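Local coordinates for glucose-6-phosphate isomerase (PDB 6OTU), which catalyses the reversible isomerisation of glucose 6-phosphate to fructose 6-phosphate, at residues A110-V115 / Q295-I300; S150-I155 / Q203-V208; T244-P249 / V259-D264; F290-Q295 / L464-A469; N357-S362 / W487-F492. All blocks are in the same frame, centred on the assembly; numbering follows the deposited sequence.

From the N terminus, contact 1 opens at 110-115 and closes when helix 287-303 arrives at 295-300. Nested in that long loop, contact 2 pairs strands 151-155 and 204-209, and contact 3 then closes a short excursion between strands 240-245 and 258-262. Contacts 2 and 3 belong to one five-stranded parallel sheet, with strands 204-209 and 240-245 as neighbours. Contact 4 opens on helix 287-303, shares Gln295 with contact 1 and crosses it along the chain, closing on the start of helix 466-487. Contact 5 opens inside contact 4's loop and crosses it too, joining the loops that follow helices 345-357 and 466-487; its centre lies about 30 Å from that of contact 4.

Contact 1 of 5, residues A110-V115 / Q295-I300; sequences ATRAWV and QGAAAI
Arg112 and Val115 meet Ala297, Ala298 and Gln295 in a buried contact of mainly van der Waals kind, where the short turn of helix at 110-113 and the loop after it lean on helix 287-303, between that helix and helix 122-148. No hydrogen bond crosses it. Arg112 lies over the helix surface: CG is held between the backbone N and the carbonyl carbon (chi1 62°), and the chain bends at chi2. Ala297 CB lies over one face of the guanidinium, toward the rim, 3.7 Å from Arg112 NE. Ala298 CB fits against the backbone, 3.6 Å from Arg112 O, and the same methyl touches Val115 CG2 at 3.8 Å. Val115 CG2 also reaches the aliphatic part of Gln295, 3.7 Å from its CG, the two side chains crossing obliquely; Val115 CG1, by contrast, sits over the centre of the Trp114 ring. Beyond the two segments, Arg112 forms salt bridges through NE with Asp301 and through NH2 with Glu477, while NH1 bonds to the hydroxyl of Thr273. The small alanine methyls let the backbone of 110-115 come close to the helix, and the two carboxylates probably offset the charge of the buried arginine. The same helix gives Arg112 apolar contact through Ala297 and Ala298 and a carboxylate through Asp301, while Glu477 of helix 466-487 takes NH2.

Contact 2 of 5, residues S150-I155 / Q203-V208; sequences STLVQI and QTLVVV
Gln203 O takes two N-H groups from the other segment, a bond from Thr151 N at 3.3 Å and a weak one from Ser150 N at 3.1 Å. Beyond this forked start the strands 151-155 and 204-208 run parallel with a 20° angle between their axes, and the bonds alternate: Leu205 N to Thr151 O (2.8 Å), Val153 N to Leu205 O, Val207 N to Val153 O, Ile155 N to Val207 O. These are neighbouring inner strands of a five-stranded parallel sheet, as expected for the SIS fold. On one face, turned to helix 275-285, Leu152 CD1 packs on Val207 CG2 at 3.6 Å and alongside Leu205 CD2. The opposite face, toward helix 216-231, has Ile155 CD1 on Val206 CG1 (3.6 Å) and Val153 CG2 on Thr204 CG2 (3.7 Å). Gln154 turns its amide NH2 to Ser160 O, in the loop beyond its strand. Past the C-terminal ends of the two strands the chain reaches residues of the glucose-6-phosphate pocket, Gly158 to Ser160 and Ser210, Lys211, Ser212 and Thr215. Apolar branches pack on both faces, under the helices, while peptide N-H and C=O groups pair within the sheet.

Contact 3 of 5, residues T244-P249 / V259-D264; sequences TSQGSP and VFHLWD
Gln246 has CG anti to the backbone N (chi1 -163°) and bends at chi2, while Trp263 sets CG anti to its carbonyl carbon (chi1 -56°); the two side chains then lie side by side, pointing the same way. They sit at the edge of the parallel five-stranded sheet, just past the pairing of strand 240-245 with the outermost strand 258-262. In that pairing Thr244 N bonds to Phe260 O at 3.0 Å, and Leu262 N bonds to Thr244 O at 3.2 Å. A type II beta turn from Ser245 to Ser248 then carries the chain away. The Gln246 amide stacks, offset toward the rim, over one face of the His261 ring, planes 23° apart, with Gln246 NE2 3.7 Å from His261 CE1; His261 NE2 itself bonds to Asp251. Ser245 OG donates to Asp264 OD1 at 3.1 Å, reaching it from above the carboxylate plane. Asp264 O in turn bonds to Lys211 NZ, a residue of the glucose-6-phosphate pocket. Trp263 NE1, with its partner close to the ring plane, donates to Gln246 OE1 at 3.0 Å.

Contact 4 of 5, residues F290-Q295 / L464-A469; sequences FIEFLQ and LSPRIA
Glu292 and Phe293 approach Pro466 and Arg467 backbone to backbone, and CA-H...O contacts go both ways. Arg467 CA lies 3.5 Å from Glu292 O, and Phe293 CA lies 3.4 Å from Pro466 O, which brings the CA atoms of Phe293 and Arg467 to within 4.5 Å of each other. No direct hydrogen bond links the two segments. A water does so instead: it donates to Glu292 OE2 at 2.8 Å and accepts from Arg467 N at 3.0 Å. That N-H lies in the first turn of helix 466-487, where main-chain N-H groups lack carbonyl partners within the helix. The start of this helix is capped by Ser465, the N-cap residue, whose OG accepts from Ile468 N at 3.1 Å. The first turn packs against the middle of helix 287-303. A carboxylate bridged to this N terminus would probably be favoured by the helix dipole. Among the side-chain contacts, Glu292 and the Pro466 ring lie side by side, pointing the same way, with Glu292 OE2 3.9 Å from Pro466 CB. Phe293 turns the edge of its ring to Pro466 O and to the backbone of Ala469, while Met167 and Met171 of helix 162-172 also touch it. Arg467 is extended from CG to NE (chi2 169°, chi3 -179°), and its NH1 lies 3.6 Å from Gln295 CB; Gln295 O lies over one guanidinium face, toward the rim.

Contact 5 of 5, residues N357-S362 / W487-F492; sequences NGKSIS and WGINSF
Asn357, ending helix 345-357, and Ser491, in the loop after helix 466-487, have CA atoms 5.3 Å apart; the chain leaves helical geometry at Gly358 and Gly488, the latter with positive phi. Ser491 OG donates to Asn357 OD1 at 2.7 Å, in the carbonyl plane, while Asn357 ND2 goes to Phe480 O. The Asn357 amide stands nearly perpendicular to the Trp487 ring, with Asn357 CB 3.7 Å from Trp487 CZ3 at the ring's edge. Lys359 bends at chi2 and again at chi4 (59°), which swings NZ round to Asn490 O at 2.7 Å, nearly in line with the C=O; NZ also meets Ser356 O and forms a salt bridge with Asp493. A water donates to Ile361 O (2.7 Å) and accepts from Asn490 N (2.8 Å). From the second subunit, Gln390 NE2 bonds to Gly358 O and Gln394 O to Ser360 OG. Two carbonyls and a carboxylate thus hold the buried ammonium of Lys359, whose side chain lies about 6 Å from that of Glu355, the probable proton donor.

Contact 1 of 5, residues A110-V115 / Q295-I300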
# COMPACT_ATOMS: atom_id res chain seq x y z
N ALA A 110 -15.39 -21.62 -11.99
CA ALA A 110 -16.54 -22.49 -11.84
C ALA A 110 -17.37 -22.14 -10.59
O ALA A 110 -18.54 -22.53 -10.52
CB ALA A 110 -16.09 -23.95 -11.81
N THR A 111 -16.81 -21.40 -9.63
CA THR A 111 -17.58 -21.02 -8.45
C THR A 111 -18.66 -19.98 -8.75
O THR A 111 -19.55 -19.78 -7.92
CB THR A 111 -16.68 -20.48 -7.33
OG1 THR A 111 -16.06 -19.26 -7.75
CG2 THR A 111 -15.62 -21.49 -6.98
N ARG A 112 -18.59 -19.31 -9.92
CA ARG A 112 -19.66 -18.42 -10.35
C ARG A 112 -20.26 -18.81 -11.71
O ARG A 112 -21.27 -18.20 -12.11
CB ARG A 112 -19.17 -16.96 -10.41
CG ARG A 112 -18.02 -16.66 -11.40
CD ARG A 112 -16.64 -16.76 -10.71
NE ARG A 112 -15.58 -16.12 -11.50
CZ ARG A 112 -14.41 -15.71 -11.02
NH1 ARG A 112 -14.09 -15.87 -9.73
NH2 ARG A 112 -13.52 -15.15 -11.84
N ALA A 113 -19.68 -19.78 -12.41
CA ALA A 113 -20.18 -20.15 -13.74
C ALA A 113 -21.65 -20.55 -13.71
O ALA A 113 -22.36 -20.40 -14.71
CB ALA A 113 -19.32 -21.28 -14.32
N TRP A 114 -22.14 -21.04 -12.56
CA TRP A 114 -23.49 -21.58 -12.50
C TRP A 114 -24.58 -20.51 -12.56
O TRP A 114 -25.75 -20.88 -12.68
CB TRP A 114 -23.69 -22.40 -11.22
CG TRP A 114 -23.57 -21.59 -9.97
CD1 TRP A 114 -22.42 -21.33 -9.26
CD2 TRP A 114 -24.63 -20.93 -9.26
NE1 TRP A 114 -22.70 -20.54 -8.17
CE2 TRP A 114 -24.05 -20.29 -8.14
CE3 TRP A 114 -26.01 -20.82 -9.46
CZ2 TRP A 114 -24.81 -19.54 -7.22
CZ3 TRP A 114 -26.77 -20.07 -8.55
CH2 TRP A 114 -26.17 -19.45 -7.44
N VAL A 115 -24.24 -19.22 -12.48
CA VAL A 115 -25.29 -18.20 -12.56
C VAL A 115 -25.65 -17.86 -14.00
O VAL A 115 -26.61 -17.11 -14.21
CB VAL A 115 -24.95 -16.89 -11.84
CG1 VAL A 115 -24.52 -17.16 -10.43
CG2 VAL A 115 -23.89 -16.13 -12.62
N GLN A 295 -22.69 -12.66 -10.69
CA GLN A 295 -23.04 -12.43 -12.09
C GLN A 295 -22.03 -11.50 -12.77
O GLN A 295 -21.68 -11.72 -13.93
CB GLN A 295 -24.46 -11.86 -12.20
CG GLN A 295 -25.52 -12.88 -11.80
CD GLN A 295 -26.91 -12.28 -11.69
OE1 GLN A 295 -27.09 -11.17 -11.16
NE2 GLN A 295 -27.91 -13.00 -12.18
N GLY A 296 -21.52 -10.50 -12.04
CA GLY A 296 -20.51 -9.62 -12.63
C GLY A 296 -19.22 -10.35 -12.97
O GLY A 296 -18.64 -10.14 -14.03
N ALA A 297 -18.77 -11.22 -12.07
CA ALA A 297 -17.59 -12.03 -12.36
C ALA A 297 -17.85 -13.00 -13.52
O ALA A 297 -17.05 -13.09 -14.46
CB ALA A 297 -17.17 -12.77 -11.09
N ALA A 298 -18.96 -13.74 -13.48
CA ALA A 298 -19.22 -14.70 -14.55
C ALA A 298 -19.28 -14.02 -15.92
O ALA A 298 -18.88 -14.62 -16.93
CB ALA A 298 -20.52 -15.44 -14.28
N ALA A 299 -19.77 -12.78 -15.98
CA ALA A 299 -19.85 -12.08 -17.25
C ALA A 299 -18.46 -11.81 -17.82
O ALA A 299 -18.27 -11.84 -19.04
CB ALA A 299 -20.64 -10.79 -17.09
N ILE A 300 -17.47 -11.52 -16.96
CA ILE A 300 -16.11 -11.30 -17.43
C ILE A 300 -15.44 -12.62 -17.80
O ILE A 300 -14.71 -12.70 -18.80
CB ILE A 300 -15.28 -10.49 -16.40
CG1 ILE A 300 -15.71 -9.01 -16.36
CG2 ILE A 300 -13.79 -10.56 -16.72
CD1 ILE A 300 -15.61 -8.27 -17.70

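Contact 2 of 5, residues S150-I155 / Q203-V208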
# COMPACT_ATOMS: atom_id res chain seq x y z
N SER A 150 -25.68 -8.83 14.76
CA SER A 150 -25.37 -7.51 14.22
C SER A 150 -23.93 -7.40 13.72
O SER A 150 -23.62 -6.45 13.00
CB SER A 150 -25.62 -6.46 15.31
OG SER A 150 -24.78 -6.74 16.42
N THR A 151 -23.07 -8.36 14.06
CA THR A 151 -21.63 -8.23 13.95
C THR A 151 -21.02 -9.51 13.39
O THR A 151 -21.31 -10.59 13.90
CB THR A 151 -21.03 -7.93 15.33
OG1 THR A 151 -21.65 -6.74 15.84
CG2 THR A 151 -19.53 -7.74 15.25
N LEU A 152 -20.17 -9.38 12.38
CA LEU A 152 -19.44 -10.52 11.83
C LEU A 152 -17.94 -10.25 11.91
O LEU A 152 -17.48 -9.16 11.54
CB LEU A 152 -19.87 -10.81 10.37
CG LEU A 152 -19.30 -12.10 9.76
CD1 LEU A 152 -20.30 -12.73 8.83
CD2 LEU A 152 -17.98 -11.87 9.02
N VAL A 153 -17.18 -11.25 12.37
CA VAL A 153 -15.72 -11.17 12.48
C VAL A 153 -15.11 -12.27 11.63
O VAL A 153 -15.26 -13.46 11.94
CB VAL A 153 -15.24 -11.28 13.93
CG1 VAL A 153 -13.72 -11.28 13.97
CG2 VAL A 153 -15.82 -10.15 14.78
N GLN A 154 -14.43 -11.90 10.56
CA GLN A 154 -13.76 -12.88 9.72
C GLN A 154 -12.35 -13.09 10.23
O GLN A 154 -11.54 -12.16 10.23
CB GLN A 154 -13.74 -12.44 8.26
CG GLN A 154 -13.10 -13.45 7.33
CD GLN A 154 -13.88 -13.66 6.03
OE1 GLN A 154 -15.12 -13.63 6.01
NE2 GLN A 154 -13.14 -13.90 4.95
N ILE A 155 -12.07 -14.31 10.67
CA ILE A 155 -10.74 -14.74 11.08
C ILE A 155 -10.12 -15.49 9.90
O ILE A 155 -10.67 -16.51 9.45
CB ILE A 155 -10.79 -15.63 12.34
CG1 ILE A 155 -11.34 -14.84 13.53
CG2 ILE A 155 -9.41 -16.21 12.64
CD1 ILE A 155 -11.41 -15.63 14.83
N GLN A 203 -23.76 -10.74 20.25
CA GLN A 203 -24.30 -10.31 18.97
C GLN A 203 -23.38 -10.65 17.80
O GLN A 203 -23.68 -10.26 16.66
CB GLN A 203 -24.57 -8.81 19.00
CG GLN A 203 -25.93 -8.43 19.56
CD GLN A 203 -27.07 -9.21 18.89
OE1 GLN A 203 -27.30 -9.07 17.69
NE2 GLN A 203 -27.76 -10.04 19.66
N THR A 204 -22.30 -11.38 18.03
CA THR A 204 -21.23 -11.53 17.05
C THR A 204 -21.24 -12.95 16.49
O THR A 204 -21.31 -13.92 17.24
CB THR A 204 -19.86 -11.23 17.66
OG1 THR A 204 -19.79 -9.85 18.06
CG2 THR A 204 -18.76 -11.50 16.66
N LEU A 205 -21.18 -13.04 15.17
CA LEU A 205 -20.92 -14.29 14.48
C LEU A 205 -19.45 -14.32 14.04
O LEU A 205 -18.99 -13.39 13.37
CB LEU A 205 -21.86 -14.43 13.27
CG LEU A 205 -21.55 -15.61 12.35
CD1 LEU A 205 -21.94 -16.91 13.04
CD2 LEU A 205 -22.23 -15.47 10.98
N VAL A 206 -18.72 -15.35 14.43
CA VAL A 206 -17.29 -15.45 14.10
C VAL A 206 -17.13 -16.43 12.95
O VAL A 206 -17.47 -17.61 13.08
CB VAL A 206 -16.46 -15.90 15.31
CG1 VAL A 206 -15.00 -16.09 14.89
CG2 VAL A 206 -16.59 -14.92 16.46
N VAL A 207 -16.59 -15.97 11.83
CA VAL A 207 -16.43 -16.80 10.64
C VAL A 207 -14.94 -17.09 10.48
O VAL A 207 -14.16 -16.21 10.10
CB VAL A 207 -17.01 -16.13 9.38
CG1 VAL A 207 -16.95 -17.08 8.17
CG2 VAL A 207 -18.45 -15.70 9.64
N VAL A 208 -14.55 -18.32 10.78
CA VAL A 208 -13.16 -18.76 10.63
C VAL A 208 -12.98 -19.31 9.21
O VAL A 208 -13.60 -20.31 8.84
CB VAL A 208 -12.78 -19.80 11.68
CG1 VAL A 208 -11.27 -19.92 11.79
CG2 VAL A 208 -13.40 -19.44 13.03

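Contact 3 of 5, residues T244-P249 / V259-D264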
# COMPACT_ATOMS: atom_id res chain seq x y z
N THR A 244 -13.98 -23.82 4.88
CA THR A 244 -12.75 -24.58 4.69
C THR A 244 -12.92 -25.56 3.54
O THR A 244 -14.03 -25.80 3.06
CB THR A 244 -12.34 -25.35 5.96
OG1 THR A 244 -11.10 -26.01 5.72
CG2 THR A 244 -13.37 -26.42 6.31
N SER A 245 -11.79 -26.11 3.09
CA SER A 245 -11.78 -27.17 2.09
C SER A 245 -12.55 -28.39 2.58
O SER A 245 -12.55 -28.72 3.77
CB SER A 245 -10.34 -27.56 1.76
OG SER A 245 -10.24 -28.01 0.42
N GLN A 246 -13.22 -29.08 1.66
CA GLN A 246 -13.96 -30.27 2.04
C GLN A 246 -13.00 -31.35 2.53
O GLN A 246 -11.94 -31.58 1.94
CB GLN A 246 -14.79 -30.79 0.87
CG GLN A 246 -15.88 -31.76 1.28
CD GLN A 246 -17.11 -31.65 0.39
OE1 GLN A 246 -17.02 -31.26 -0.77
NE2 GLN A 246 -18.27 -31.99 0.95
N GLY A 247 -13.37 -32.01 3.63
CA GLY A 247 -12.50 -33.02 4.22
C GLY A 247 -11.31 -32.48 4.99
O GLY A 247 -10.50 -33.27 5.48
N SER A 248 -11.18 -31.15 5.08
CA SER A 248 -10.16 -30.51 5.90
C SER A 248 -10.31 -30.86 7.38
O SER A 248 -11.39 -31.28 7.83
CB SER A 248 -10.25 -28.99 5.69
OG SER A 248 -9.91 -28.29 6.86
N PRO A 249 -9.25 -30.69 8.17
CA PRO A 249 -9.37 -30.89 9.62
C PRO A 249 -10.39 -29.99 10.28
O PRO A 249 -10.82 -30.28 11.41
CB PRO A 249 -7.96 -30.59 10.15
CG PRO A 249 -7.06 -30.78 8.96
CD PRO A 249 -7.87 -30.34 7.78
N VAL A 259 -20.83 -25.09 8.57
CA VAL A 259 -19.57 -25.28 7.86
C VAL A 259 -19.85 -25.13 6.37
O VAL A 259 -20.70 -25.84 5.83
CB VAL A 259 -18.93 -26.65 8.16
CG1 VAL A 259 -17.72 -26.88 7.23
CG2 VAL A 259 -18.55 -26.77 9.65
N PHE A 260 -19.13 -24.22 5.71
CA PHE A 260 -19.20 -24.04 4.26
C PHE A 260 -17.89 -24.50 3.63
O PHE A 260 -16.84 -24.54 4.27
CB PHE A 260 -19.51 -22.57 3.89
CG PHE A 260 -20.85 -22.09 4.38
CD1 PHE A 260 -21.99 -22.26 3.61
CD2 PHE A 260 -20.97 -21.46 5.63
CE1 PHE A 260 -23.24 -21.81 4.07
CE2 PHE A 260 -22.20 -21.02 6.10
CZ PHE A 260 -23.34 -21.19 5.32
N HIS A 261 -17.96 -24.86 2.35
CA HIS A 261 -16.84 -25.48 1.67
C HIS A 261 -16.39 -24.68 0.45
O HIS A 261 -17.22 -24.11 -0.27
CB HIS A 261 -17.19 -26.90 1.20
CG HIS A 261 -17.69 -27.79 2.28
ND1 HIS A 261 -18.89 -28.47 2.18
CD2 HIS A 261 -17.16 -28.13 3.48
CE1 HIS A 261 -19.07 -29.19 3.27
NE2 HIS A 261 -18.04 -29.00 4.08
N LEU A 262 -15.09 -24.65 0.24
CA LEU A 262 -14.46 -24.52 -1.06
C LEU A 262 -13.77 -25.86 -1.35
O LEU A 262 -14.00 -26.85 -0.66
CB LEU A 262 -13.52 -23.31 -1.09
CG LEU A 262 -12.26 -23.33 -0.21
CD1 LEU A 262 -11.20 -22.42 -0.83
CD2 LEU A 262 -12.56 -22.91 1.25
N TRP A 263 -12.92 -25.90 -2.37
CA TRP A 263 -12.26 -27.14 -2.78
C TRP A 263 -10.81 -26.86 -3.14
O TRP A 263 -10.38 -25.70 -3.18
CB TRP A 263 -13.05 -27.81 -3.93
CG TRP A 263 -14.47 -28.03 -3.50
CD1 TRP A 263 -14.97 -29.13 -2.87
CD2 TRP A 263 -15.54 -27.08 -3.56
NE1 TRP A 263 -16.29 -28.94 -2.57
CE2 TRP A 263 -16.67 -27.69 -2.98
CE3 TRP A 263 -15.66 -25.78 -4.06
CZ2 TRP A 263 -17.90 -27.04 -2.89
CZ3 TRP A 263 -16.88 -25.14 -3.96
CH2 TRP A 263 -17.98 -25.77 -3.38
N ASP A 264 -10.06 -27.93 -3.40
CA ASP A 264 -8.61 -27.82 -3.58
C ASP A 264 -8.22 -27.02 -4.82
O ASP A 264 -7.18 -26.35 -4.82
CB ASP A 264 -7.97 -29.21 -3.64
CG ASP A 264 -7.63 -29.73 -2.26
OD1 ASP A 264 -7.83 -28.97 -1.29
OD2 ASP A 264 -7.17 -30.88 -2.15

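Contact 4 of 5, residues F290-Q295 / L464-A469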
# COMPACT_ATOMS: atom_id res chain seq x y z
N PHE A 290 -24.76 -10.79 -3.07
CA PHE A 290 -23.68 -11.72 -3.41
C PHE A 290 -23.91 -12.36 -4.79
O PHE A 290 -22.96 -12.55 -5.55
CB PHE A 290 -23.53 -12.79 -2.33
CG PHE A 290 -22.52 -13.86 -2.67
CD1 PHE A 290 -21.17 -13.56 -2.71
CD2 PHE A 290 -22.92 -15.15 -2.95
CE1 PHE A 290 -20.23 -14.55 -3.03
CE2 PHE A 290 -21.99 -16.15 -3.26
CZ PHE A 290 -20.65 -15.84 -3.30
N ILE A 291 -25.16 -12.66 -5.14
CA ILE A 291 -25.45 -13.20 -6.46
C ILE A 291 -25.13 -12.18 -7.56
O ILE A 291 -24.59 -12.53 -8.62
CB ILE A 291 -26.91 -13.69 -6.53
CG1 ILE A 291 -27.13 -14.84 -5.54
CG2 ILE A 291 -27.29 -14.08 -7.95
CD1 ILE A 291 -26.12 -15.94 -5.69
N GLU A 292 -25.46 -10.90 -7.33
CA GLU A 292 -25.12 -9.87 -8.30
C GLU A 292 -23.62 -9.78 -8.49
O GLU A 292 -23.13 -9.63 -9.62
CB GLU A 292 -25.67 -8.52 -7.87
CG GLU A 292 -27.17 -8.47 -7.81
CD GLU A 292 -27.67 -7.11 -7.35
OE1 GLU A 292 -28.91 -6.95 -7.22
OE2 GLU A 292 -26.82 -6.22 -7.12
N PHE A 293 -22.87 -9.87 -7.38
CA PHE A 293 -21.41 -9.94 -7.43
C PHE A 293 -20.94 -11.12 -8.27
O PHE A 293 -20.01 -10.98 -9.08
CB PHE A 293 -20.90 -10.02 -5.99
CG PHE A 293 -19.47 -10.45 -5.83
CD1 PHE A 293 -18.43 -9.65 -6.28
CD2 PHE A 293 -19.16 -11.63 -5.16
CE1 PHE A 293 -17.09 -10.02 -6.08
CE2 PHE A 293 -17.85 -12.02 -4.98
CZ PHE A 293 -16.80 -11.20 -5.43
N LEU A 294 -21.57 -12.30 -8.10
CA LEU A 294 -21.21 -13.47 -8.91
C LEU A 294 -21.54 -13.26 -10.38
O LEU A 294 -20.75 -13.65 -11.26
CB LEU A 294 -21.92 -14.74 -8.40
CG LEU A 294 -21.59 -15.32 -7.02
CD1 LEU A 294 -22.18 -16.74 -6.82
CD2 LEU A 294 -20.08 -15.28 -6.72
N GLN A 295 -22.69 -12.66 -10.69
CA GLN A 295 -23.04 -12.43 -12.09
C GLN A 295 -22.03 -11.50 -12.77
O GLN A 295 -21.68 -11.72 -13.93
CB GLN A 295 -24.46 -11.86 -12.20
CG GLN A 295 -25.52 -12.88 -11.80
CD GLN A 295 -26.91 -12.28 -11.69
OE1 GLN A 295 -27.09 -11.17 -11.16
NE2 GLN A 295 -27.91 -13.00 -12.18
N LEU A 464 -19.69 2.20 -9.18
CA LEU A 464 -19.29 1.00 -8.47
C LEU A 464 -20.53 0.35 -7.86
O LEU A 464 -21.36 1.03 -7.26
CB LEU A 464 -18.25 1.35 -7.39
CG LEU A 464 -17.63 0.22 -6.56
CD1 LEU A 464 -17.05 -0.88 -7.44
CD2 LEU A 464 -16.57 0.76 -5.61
N SER A 465 -20.64 -0.95 -8.04
CA SER A 465 -21.81 -1.70 -7.59
C SER A 465 -21.35 -3.12 -7.28
O SER A 465 -20.20 -3.48 -7.55
CB SER A 465 -22.90 -1.71 -8.66
OG SER A 465 -22.42 -2.39 -9.81
N PRO A 466 -22.22 -3.93 -6.67
CA PRO A 466 -21.87 -5.36 -6.53
C PRO A 466 -21.47 -6.00 -7.85
O PRO A 466 -20.44 -6.67 -7.93
CB PRO A 466 -23.15 -5.98 -5.95
CG PRO A 466 -23.75 -4.88 -5.15
CD PRO A 466 -23.41 -3.58 -5.87
N ARG A 467 -22.27 -5.79 -8.91
CA ARG A 467 -21.96 -6.40 -10.20
C ARG A 467 -20.61 -5.92 -10.73
O ARG A 467 -19.75 -6.73 -11.11
CB ARG A 467 -23.07 -6.07 -11.21
CG ARG A 467 -22.81 -6.67 -12.57
CD ARG A 467 -24.00 -6.59 -13.50
NE ARG A 467 -23.66 -7.22 -14.78
CZ ARG A 467 -24.12 -8.40 -15.19
NH1 ARG A 467 -24.97 -9.09 -14.43
NH2 ARG A 467 -23.74 -8.89 -16.37
N ILE A 468 -20.40 -4.59 -10.72
CA ILE A 468 -19.16 -4.02 -11.24
C ILE A 468 -17.97 -4.45 -10.40
O ILE A 468 -16.88 -4.72 -10.93
CB ILE A 468 -19.29 -2.48 -11.32
CG1 ILE A 468 -20.29 -2.08 -12.40
CG2 ILE A 468 -17.93 -1.84 -11.59
CD1 ILE A 468 -19.83 -2.38 -13.82
N ALA A 469 -18.14 -4.52 -9.07
CA ALA A 469 -17.08 -5.07 -8.22
C ALA A 469 -16.71 -6.49 -8.65
O ALA A 469 -15.52 -6.82 -8.74
CB ALA A 469 -17.52 -5.08 -6.75
O HOH W 1 -25.00 -4.64 -8.47

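Contact 5 of 5, residues N357-S362 / W487-F492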
# COMPACT_ATOMS: atom_id res chain seq x y z
N ASN A 357 2.35 -14.56 -10.04
CA ASN A 357 3.34 -14.47 -11.11
C ASN A 357 4.72 -14.12 -10.59
O ASN A 357 5.63 -13.90 -11.39
CB ASN A 357 2.84 -13.49 -12.18
CG ASN A 357 1.58 -14.02 -12.87
OD1 ASN A 357 1.40 -15.23 -12.96
ND2 ASN A 357 0.71 -13.12 -13.34
N GLY A 358 4.91 -14.11 -9.27
CA GLY A 358 6.25 -13.93 -8.73
C GLY A 358 7.04 -15.22 -8.80
O GLY A 358 7.33 -15.84 -7.77
N LYS A 359 7.39 -15.64 -10.01
CA LYS A 359 7.96 -16.96 -10.25
C LYS A 359 9.18 -16.82 -11.14
O LYS A 359 9.32 -15.83 -11.87
CB LYS A 359 6.95 -17.90 -10.90
CG LYS A 359 5.62 -17.98 -10.18
CD LYS A 359 5.77 -18.78 -8.88
CE LYS A 359 4.53 -18.66 -8.01
NZ LYS A 359 3.33 -19.16 -8.71
N SER A 360 10.07 -17.81 -11.07
CA SER A 360 11.27 -17.74 -11.88
C SER A 360 11.64 -19.10 -12.45
O SER A 360 12.81 -19.35 -12.76
CB SER A 360 12.44 -17.14 -11.09
OG SER A 360 12.51 -17.72 -9.81
N ILE A 361 10.65 -19.99 -12.62
CA ILE A 361 10.78 -21.22 -13.38
C ILE A 361 9.52 -21.41 -14.22
O ILE A 361 8.43 -20.98 -13.83
CB ILE A 361 11.01 -22.46 -12.48
CG1 ILE A 361 9.89 -22.57 -11.45
CG2 ILE A 361 12.37 -22.42 -11.83
CD1 ILE A 361 8.96 -23.70 -11.74
N SER A 362 9.68 -22.06 -15.38
CA SER A 362 8.59 -22.34 -16.32
C SER A 362 7.78 -23.56 -15.88
O SER A 362 8.21 -24.38 -15.06
CB SER A 362 9.14 -22.59 -17.72
OG SER A 362 9.79 -23.86 -17.81
N TRP A 487 3.95 -15.69 -20.18
CA TRP A 487 5.26 -16.04 -19.64
C TRP A 487 5.52 -17.54 -19.62
O TRP A 487 6.68 -17.97 -19.66
CB TRP A 487 5.40 -15.46 -18.23
CG TRP A 487 5.53 -13.98 -18.25
CD1 TRP A 487 6.17 -13.24 -19.21
CD2 TRP A 487 4.98 -13.04 -17.32
NE1 TRP A 487 6.07 -11.91 -18.92
CE2 TRP A 487 5.35 -11.75 -17.77
CE3 TRP A 487 4.23 -13.17 -16.14
CZ2 TRP A 487 4.99 -10.59 -17.08
CZ3 TRP A 487 3.87 -12.02 -15.47
CH2 TRP A 487 4.25 -10.74 -15.93
N GLY A 488 4.47 -18.37 -19.56
CA GLY A 488 4.66 -19.80 -19.45
C GLY A 488 5.04 -20.29 -18.07
O GLY A 488 5.71 -21.31 -17.94
N ILE A 489 4.61 -19.59 -17.03
CA ILE A 489 4.90 -19.96 -15.66
C ILE A 489 3.65 -20.56 -15.04
O ILE A 489 2.57 -20.53 -15.63
CB ILE A 489 5.40 -18.74 -14.83
CG1 ILE A 489 4.30 -17.67 -14.80
CG2 ILE A 489 6.67 -18.19 -15.43
CD1 ILE A 489 4.57 -16.49 -13.88
N ASN A 490 3.78 -21.12 -13.84
CA ASN A 490 2.63 -21.65 -13.11
C ASN A 490 2.11 -20.55 -12.18
O ASN A 490 2.70 -20.29 -11.12
CB ASN A 490 2.97 -22.93 -12.36
CG ASN A 490 1.78 -23.48 -11.55
OD1 ASN A 490 0.66 -23.00 -11.68
ND2 ASN A 490 2.04 -24.49 -10.70
N SER A 491 1.01 -19.92 -12.59
CA SER A 491 0.44 -18.83 -11.80
C SER A 491 -0.27 -19.31 -10.54
O SER A 491 -0.72 -18.46 -9.76
CB SER A 491 -0.56 -18.03 -12.64
OG SER A 491 0.03 -17.46 -13.80
N PHE A 492 -0.43 -20.61 -10.31
CA PHE A 492 -1.46 -21.05 -9.38
C PHE A 492 -0.94 -21.82 -8.18
O PHE A 492 -1.75 -22.31 -7.38
CB PHE A 492 -2.52 -21.87 -10.14
CG PHE A 492 -3.05 -21.16 -11.36
CD1 PHE A 492 -3.84 -20.01 -11.22
CD2 PHE A 492 -2.71 -21.59 -12.63
CE1 PHE A 492 -4.32 -19.33 -12.34
CE2 PHE A 492 -3.17 -20.91 -13.77
CZ PHE A 492 -3.98 -19.77 -13.62
O HOH W 2 6.13 -21.12 -12.37